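Local coordinates for uncharacterized protein (Cricetid herpesvirus 2, PDB 4ZKQ), which binds chemokines and probably acts as a decoy receptor of a rodent gammaherpesvirus, at residues A[63-68]-A[240-245]; A[110-115]-A[259-264]. One frame throughout, in Å; residues are numbered along the deposited sequence.

Contact 1: residues A[63-68]-A[240-245]. With NAG (2-acetamido-2-deoxy-beta-D-glucopyranose), chain B.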
loop_
_atom_site.group_PDB
_atom_site.type_symbol
_atom_site.label_atom_id
_atom_site.label_comp_id
_atom_site.label_asym_id
_atom_site.label_seq_id
_atom_site.Cartn_x
_atom_site.Cartn_y
_atom_site.Cartn_z
ATOM N N LEU A 63 11.815 14.512 -10.058
ATOM C CA LEU A 63 12.363 14.650 -11.403
ATOM C C LEU A 63 11.802 15.906 -12.052
ATOM O O LEU A 63 10.647 16.269 -11.818
ATOM C CB LEU A 63 12.021 13.444 -12.272
ATOM C CG LEU A 63 12.997 12.277 -12.388
ATOM C CD1 LEU A 63 12.453 11.305 -13.418
ATOM C CD2 LEU A 63 14.397 12.725 -12.770
ATOM N N ASP A 64 12.607 16.570 -12.874
ATOM C CA ASP A 64 12.117 17.729 -13.600
ATOM C C ASP A 64 11.305 17.232 -14.787
ATOM O O ASP A 64 11.850 16.665 -15.730
ATOM C CB ASP A 64 13.260 18.637 -14.054
ATOM C CG ASP A 64 12.757 19.913 -14.708
ATOM O OD1 ASP A 64 12.089 20.716 -14.017
ATOM O OD2 ASP A 64 13.027 20.114 -15.910
ATOM N N LEU A 65 9.994 17.431 -14.714
ATOM C CA LEU A 65 9.067 16.922 -15.717
ATOM C C LEU A 65 8.008 17.970 -16.021
ATOM O O LEU A 65 7.438 18.564 -15.101
ATOM C CB LEU A 65 8.395 15.636 -15.232
ATOM C CG LEU A 65 9.288 14.431 -14.935
ATOM C CD1 LEU A 65 8.491 13.385 -14.192
ATOM C CD2 LEU A 65 9.853 13.841 -16.215
ATOM N N LEU A 66 7.739 18.184 -17.307
ATOM C CA LEU A 66 6.779 19.196 -17.736
ATOM C C LEU A 66 6.987 20.501 -16.967
ATOM O O LEU A 66 6.036 21.127 -16.513
ATOM C CB LEU A 66 5.349 18.674 -17.559
ATOM C CG LEU A 66 5.008 17.489 -18.467
ATOM C CD1 LEU A 66 3.660 16.872 -18.125
ATOM C CD2 LEU A 66 5.018 17.914 -19.924
ATOM N N GLU A 67 8.258 20.857 -16.795
ATOM C CA GLU A 67 8.688 22.164 -16.282
ATOM C C GLU A 67 8.500 22.398 -14.775
ATOM O O GLU A 67 8.587 23.537 -14.310
ATOM C CB GLU A 67 7.979 23.280 -17.061
ATOM C CG GLU A 67 8.142 23.150 -18.579
ATOM C CD GLU A 67 7.620 24.353 -19.349
ATOM O OE1 GLU A 67 7.366 25.405 -18.726
ATOM O OE2 GLU A 67 7.468 24.244 -20.584
ATOM N N LYS A 68 8.275 21.332 -14.011
ATOM C CA LYS A 68 8.299 21.421 -12.548
ATOM C C LYS A 68 8.936 20.179 -11.940
ATOM O O LYS A 68 8.955 19.115 -12.562
ATOM C CB LYS A 68 6.891 21.585 -11.969
ATOM C CG LYS A 68 6.175 22.871 -12.348
ATOM C CD LYS A 68 4.829 22.954 -11.635
ATOM C CE LYS A 68 3.972 24.106 -12.141
ATOM N NZ LYS A 68 2.613 24.112 -11.511
ATOM N N THR A 240 4.012 4.956 -15.531
ATOM C CA THR A 240 3.039 6.020 -15.360
ATOM C C THR A 240 3.145 7.086 -16.441
ATOM O O THR A 240 4.232 7.593 -16.704
ATOM C CB THR A 240 3.215 6.703 -13.994
ATOM O OG1 THR A 240 3.284 5.708 -12.966
ATOM C CG2 THR A 240 2.056 7.642 -13.721
ATOM N N ALA A 241 2.006 7.431 -17.040
ATOM C CA ALA A 241 1.911 8.566 -17.962
ATOM C C ALA A 241 1.364 9.805 -17.259
ATOM O O ALA A 241 0.281 9.766 -16.680
ATOM C CB ALA A 241 1.023 8.210 -19.148
ATOM N N LEU A 242 2.123 10.895 -17.302
ATOM C CA LEU A 242 1.653 12.196 -16.838
ATOM C C LEU A 242 1.271 13.066 -18.029
ATOM O O LEU A 242 1.879 12.958 -19.089
ATOM C CB LEU A 242 2.724 12.911 -16.022
ATOM C CG LEU A 242 3.241 12.180 -14.781
ATOM C CD1 LEU A 242 4.182 13.090 -14.021
ATOM C CD2 LEU A 242 2.097 11.735 -13.901
ATOM N N GLY A 243 0.295 13.948 -17.839
ATOM C CA GLY A 243 -0.137 14.841 -18.901
ATOM C C GLY A 243 -1.479 15.482 -18.613
ATOM O O GLY A 243 -1.917 15.534 -17.464
ATOM N N PHE A 244 -2.132 15.977 -19.662
ATOM C CA PHE A 244 -3.416 16.657 -19.513
ATOM C C PHE A 244 -4.454 16.030 -20.421
ATOM O O PHE A 244 -4.174 15.725 -21.582
ATOM C CB PHE A 244 -3.282 18.146 -19.823
ATOM C CG PHE A 244 -2.131 18.804 -19.130
ATOM C CD1 PHE A 244 -0.864 18.767 -19.683
ATOM C CD2 PHE A 244 -2.312 19.465 -17.926
ATOM C CE1 PHE A 244 0.202 19.372 -19.047
ATOM C CE2 PHE A 244 -1.249 20.075 -17.286
ATOM C CZ PHE A 244 0.007 20.028 -17.847
ATOM N N TYR A 245 -5.658 15.872 -19.880
ATOM C CA TYR A 245 -6.784 15.353 -20.633
ATOM C C TYR A 245 -7.071 16.278 -21.801
ATOM O O TYR A 245 -7.056 17.499 -21.644
ATOM C CB TYR A 245 -8.016 15.230 -19.737
ATOM C CG TYR A 245 -9.173 14.507 -20.380
ATOM C CD1 TYR A 245 -9.142 13.132 -20.550
ATOM C CD2 TYR A 245 -10.299 15.197 -20.809
ATOM C CE1 TYR A 245 -10.194 12.463 -21.136
ATOM C CE2 TYR A 245 -11.357 14.535 -21.396
ATOM C CZ TYR A 245 -11.298 13.167 -21.555
ATOM O OH TYR A 245 -12.343 12.493 -22.137
HETATM C C1 NAG B . 0.470 24.319 -21.040
HETATM C C2 NAG B . -0.589 23.271 -21.090
HETATM C C3 NAG B . -1.552 23.466 -19.898
HETATM C C4 NAG B . -0.819 23.652 -18.562
HETATM C C5 NAG B . 0.386 24.558 -18.678
HETATM C C6 NAG B . 1.218 24.456 -17.407
HETATM C C7 NAG B . -2.207 22.333 -22.731
HETATM C C8 NAG B . -2.972 22.473 -24.005
HETATM N N2 NAG B . -1.317 23.386 -22.299
HETATM O O3 NAG B . -2.368 22.342 -19.790
HETATM O O4 NAG B . -1.721 24.212 -17.633
HETATM O O5 NAG B . 1.176 24.168 -19.790
HETATM O O6 NAG B . 2.385 25.260 -17.522
HETATM O O7 NAG B . -2.340 21.328 -22.055
#

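Contact 2: residues A[110-115]-A[259-264]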
loop_
_atom_site.group_PDB
_atom_site.type_symbol
_atom_site.label_atom_id
_atom_site.label_comp_id
_atom_site.label_asym_id
_atom_site.label_seq_id
_atom_site.Cartn_x
_atom_site.Cartn_y
_atom_site.Cartn_z
ATOM N N PHE A 110 -1.946 15.951 -6.878
ATOM C CA PHE A 110 -3.157 15.272 -7.290
ATOM C C PHE A 110 -3.040 13.783 -7.027
ATOM O O PHE A 110 -1.969 13.257 -6.731
ATOM C CB PHE A 110 -3.481 15.542 -8.769
ATOM C CG PHE A 110 -2.377 15.195 -9.733
ATOM C CD1 PHE A 110 -1.345 16.084 -9.975
ATOM C CD2 PHE A 110 -2.400 14.003 -10.433
ATOM C CE1 PHE A 110 -0.343 15.777 -10.875
ATOM C CE2 PHE A 110 -1.397 13.689 -11.337
ATOM C CZ PHE A 110 -0.371 14.580 -11.559
ATOM N N GLY A 111 -4.175 13.114 -7.106
ATOM C CA GLY A 111 -4.232 11.690 -6.872
ATOM C C GLY A 111 -5.580 11.195 -7.321
ATOM O O GLY A 111 -6.343 11.948 -7.921
ATOM N N PRO A 112 -5.885 9.928 -7.032
ATOM C CA PRO A 112 -7.187 9.423 -7.453
ATOM C C PRO A 112 -8.313 10.138 -6.711
ATOM O O PRO A 112 -8.263 10.267 -5.488
ATOM C CB PRO A 112 -7.123 7.949 -7.081
ATOM C CG PRO A 112 -6.211 7.931 -5.871
ATOM C CD PRO A 112 -5.171 8.970 -6.169
ATOM N N ASN A 113 -9.298 10.600 -7.472
ATOM C CA ASN A 113 -10.499 11.252 -6.956
ATOM C C ASN A 113 -10.268 12.717 -6.601
ATOM O O ASN A 113 -11.172 13.371 -6.087
ATOM C CB ASN A 113 -11.048 10.516 -5.722
ATOM C CG ASN A 113 -12.554 10.713 -5.537
ATOM O OD1 ASN A 113 -13.314 10.688 -6.500
ATOM N ND2 ASN A 113 -12.988 10.900 -4.293
ATOM N N LYS A 114 -9.076 13.245 -6.875
ATOM C CA LYS A 114 -8.775 14.623 -6.481
ATOM C C LYS A 114 -7.877 15.325 -7.488
ATOM O O LYS A 114 -6.702 15.004 -7.626
ATOM C CB LYS A 114 -8.127 14.646 -5.096
ATOM C CG LYS A 114 -7.860 16.040 -4.532
ATOM C CD LYS A 114 -9.128 16.862 -4.357
ATOM C CE LYS A 114 -8.824 18.186 -3.648
ATOM N NZ LYS A 114 -9.841 19.252 -3.894
ATOM N N GLU A 115 -8.453 16.314 -8.162
ATOM C CA GLU A 115 -7.772 17.078 -9.200
ATOM C C GLU A 115 -6.563 17.843 -8.676
ATOM O O GLU A 115 -6.466 18.129 -7.483
ATOM C CB GLU A 115 -8.750 18.073 -9.835
ATOM C CG GLU A 115 -9.103 19.246 -8.911
ATOM C CD GLU A 115 -10.258 20.088 -9.425
ATOM O OE1 GLU A 115 -10.626 19.941 -10.611
ATOM O OE2 GLU A 115 -10.798 20.895 -8.638
ATOM N N MET A 259 -3.041 18.702 -14.321
ATOM C CA MET A 259 -2.314 17.488 -14.665
ATOM C C MET A 259 -2.986 16.260 -14.066
ATOM O O MET A 259 -3.544 16.309 -12.966
ATOM C CB MET A 259 -0.858 17.556 -14.204
ATOM C CG MET A 259 -0.031 16.385 -14.706
ATOM S SD MET A 259 1.727 16.560 -14.378
ATOM C CE MET A 259 2.103 18.012 -15.365
ATOM N N VAL A 260 -2.920 15.169 -14.817
ATOM C CA VAL A 260 -3.457 13.880 -14.407
ATOM C C VAL A 260 -2.418 12.806 -14.650
ATOM O O VAL A 260 -1.359 13.083 -15.218
ATOM C CB VAL A 260 -4.726 13.513 -15.188
ATOM C CG1 VAL A 260 -5.810 14.523 -14.930
ATOM C CG2 VAL A 260 -4.416 13.433 -16.676
ATOM N N TYR A 261 -2.724 11.581 -14.236
ATOM C CA TYR A 261 -1.903 10.441 -14.609
ATOM C C TYR A 261 -2.775 9.327 -15.161
ATOM O O TYR A 261 -3.978 9.270 -14.899
ATOM C CB TYR A 261 -1.064 9.932 -13.421
ATOM C CG TYR A 261 -1.826 9.199 -12.329
ATOM C CD1 TYR A 261 -2.253 7.896 -12.510
ATOM C CD2 TYR A 261 -2.087 9.806 -11.107
ATOM C CE1 TYR A 261 -2.935 7.221 -11.522
ATOM C CE2 TYR A 261 -2.771 9.140 -10.112
ATOM C CZ TYR A 261 -3.190 7.847 -10.323
ATOM O OH TYR A 261 -3.868 7.173 -9.334
ATOM N N VAL A 262 -2.146 8.455 -15.936
ATOM C CA VAL A 262 -2.756 7.218 -16.396
ATOM C C VAL A 262 -1.761 6.089 -16.170
ATOM O O VAL A 262 -0.560 6.276 -16.364
ATOM C CB VAL A 262 -3.148 7.295 -17.895
ATOM C CG1 VAL A 262 -3.601 5.941 -18.410
ATOM C CG2 VAL A 262 -4.243 8.322 -18.104
ATOM N N HIS A 263 -2.255 4.931 -15.735
ATOM C CA HIS A 263 -1.427 3.732 -15.627
ATOM C C HIS A 263 -1.151 3.149 -17.009
ATOM O O HIS A 263 -2.067 3.025 -17.821
ATOM C CB HIS A 263 -2.109 2.666 -14.763
ATOM C CG HIS A 263 -2.329 3.078 -13.342
ATOM N ND1 HIS A 263 -1.288 3.327 -12.467
ATOM C CD2 HIS A 263 -3.464 3.272 -12.635
ATOM C CE1 HIS A 263 -1.775 3.662 -11.294
ATOM N NE2 HIS A 263 -3.099 3.639 -11.361
ATOM N N LEU A 264 0.100 2.779 -17.266
ATOM C CA LEU A 264 0.467 2.098 -18.510
ATOM C C LEU A 264 0.776 0.622 -18.252
ATOM O O LEU A 264 1.177 0.246 -17.152
ATOM C CB LEU A 264 1.667 2.787 -19.160
ATOM C CG LEU A 264 1.482 4.271 -19.477
ATOM C CD1 LEU A 264 2.796 4.869 -19.954
ATOM C CD2 LEU A 264 0.383 4.478 -20.512
#

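Contact 1: residues A[63-68]-A[240-245]
L66 and L65 reach from a hairpin turn onto strand 233-244 mainly through methyl packing; no hydrogen bond links the two segments. One methyl of L66, CD1, does most of the touching: it lies 4.4 Å from G243 CA, is equally distant from the carbonyl oxygen of L242, and meets the F244 ring obliquely at CE1. L65 adds a methyl-to-methyl contact, its CD1 standing 4.3 Å from CD1 of L242. Both leucines sit on a type I' turn, L65 to K68, closed by backbone bonds in both directions, L65 N to K68 O at 2.9 Å and K68 N to L65 O at 3.1 Å. F244 carries the contact with one NAG, whose O3 lies over the centre of one ring face, 3.4 Å above the plane, while its C4 lies 3.8 Å from F244 CZ; another NAG touches E67. The turn belongs to the hairpin of strands 63-65 and 68-74, at one margin of a four-stranded antiparallel sheet; R151 of strand 147-152 bonds to the carbonyl oxygens of L65 and L66, and strand 206-223, paired with 233-244, offers T207 and I209 to L65.

Contact 2: residues A[110-115]-A[259-264]
F110 and Y261, which meet through their rings, both carry CG between their own backbone N and carbonyl carbon (chi1 56° and 72°), and M259 holds CG anti to its backbone N (chi1 -173°), which places that atom 3.6 Å from F110 CZ. The F110 ring lies with one face against the backbone of M259 and V260 and meets Y261 at CE2. The carbonyl oxygen of M259 stands over the centre of that face, 3.5 Å above the plane, and V260 N lies over the same ring face. CE2 of F110 comes within 3.6 Å of the carbonyl carbon of V260, so one part of the ring meets peptide atoms while CE1 and CZ also meet the M259 side chain. That side chain crosses F110 obliquely: its sulfur, SD, lies 5.1 Å from the ring centroid and well off the ring normal, an oblique Met-aromatic contact.

Y261 receives F110 at its rim. F110 CE2 approaches Y261 CD2 at 4.0 Å, near the plane of the tyrosine ring, and G111 CA comes to the same ring's edge at CE2. Farther out, P112 CD packs 3.9 Å from the hydroxyl oxygen, Y261 OH, whose hydrogen-bond partner is the backbone N of L147. No hydrogen bond crosses between the segments. G111 and P112 are held in a type II turn from G111 to K114, with G111 N to K114 O and K114 N to G111 O bonds of 3.2 Å each.

This contact lays an outermost strand, 108-111, of a four-stranded antiparallel sheet, together with its turn, onto strand 260-263 of a separate, larger sheet. F110 pairs through its backbone with V149 of strand 147-152, while V260 and V262 pair with G243 and A241 of strand 233-244.

How the contacts relate
Contacts 1 and 2 join the same two sheets, with their centres 11 Å apart. Segments 63-68 and 110-115 take in residues of the two outermost strands of the four-stranded sheet, 63-65 and 108-111, and the turns after them, whereas 240-245 and 259-264 lie on antiparallel neighbours in the larger one. Those neighbours are tied by probable hydrogen bonds, V260 N to G243 O and V262 N to A241 O, both 2.9 Å. M259 bridges the contacts directly: its CE packs 3.4 Å from L66 CD1, and its CG lies equally close to G243 O. A bound NAG lies over the F244 ring in contact 1; the M259 side chain, in contact 2, is about 7 Å from a NAG.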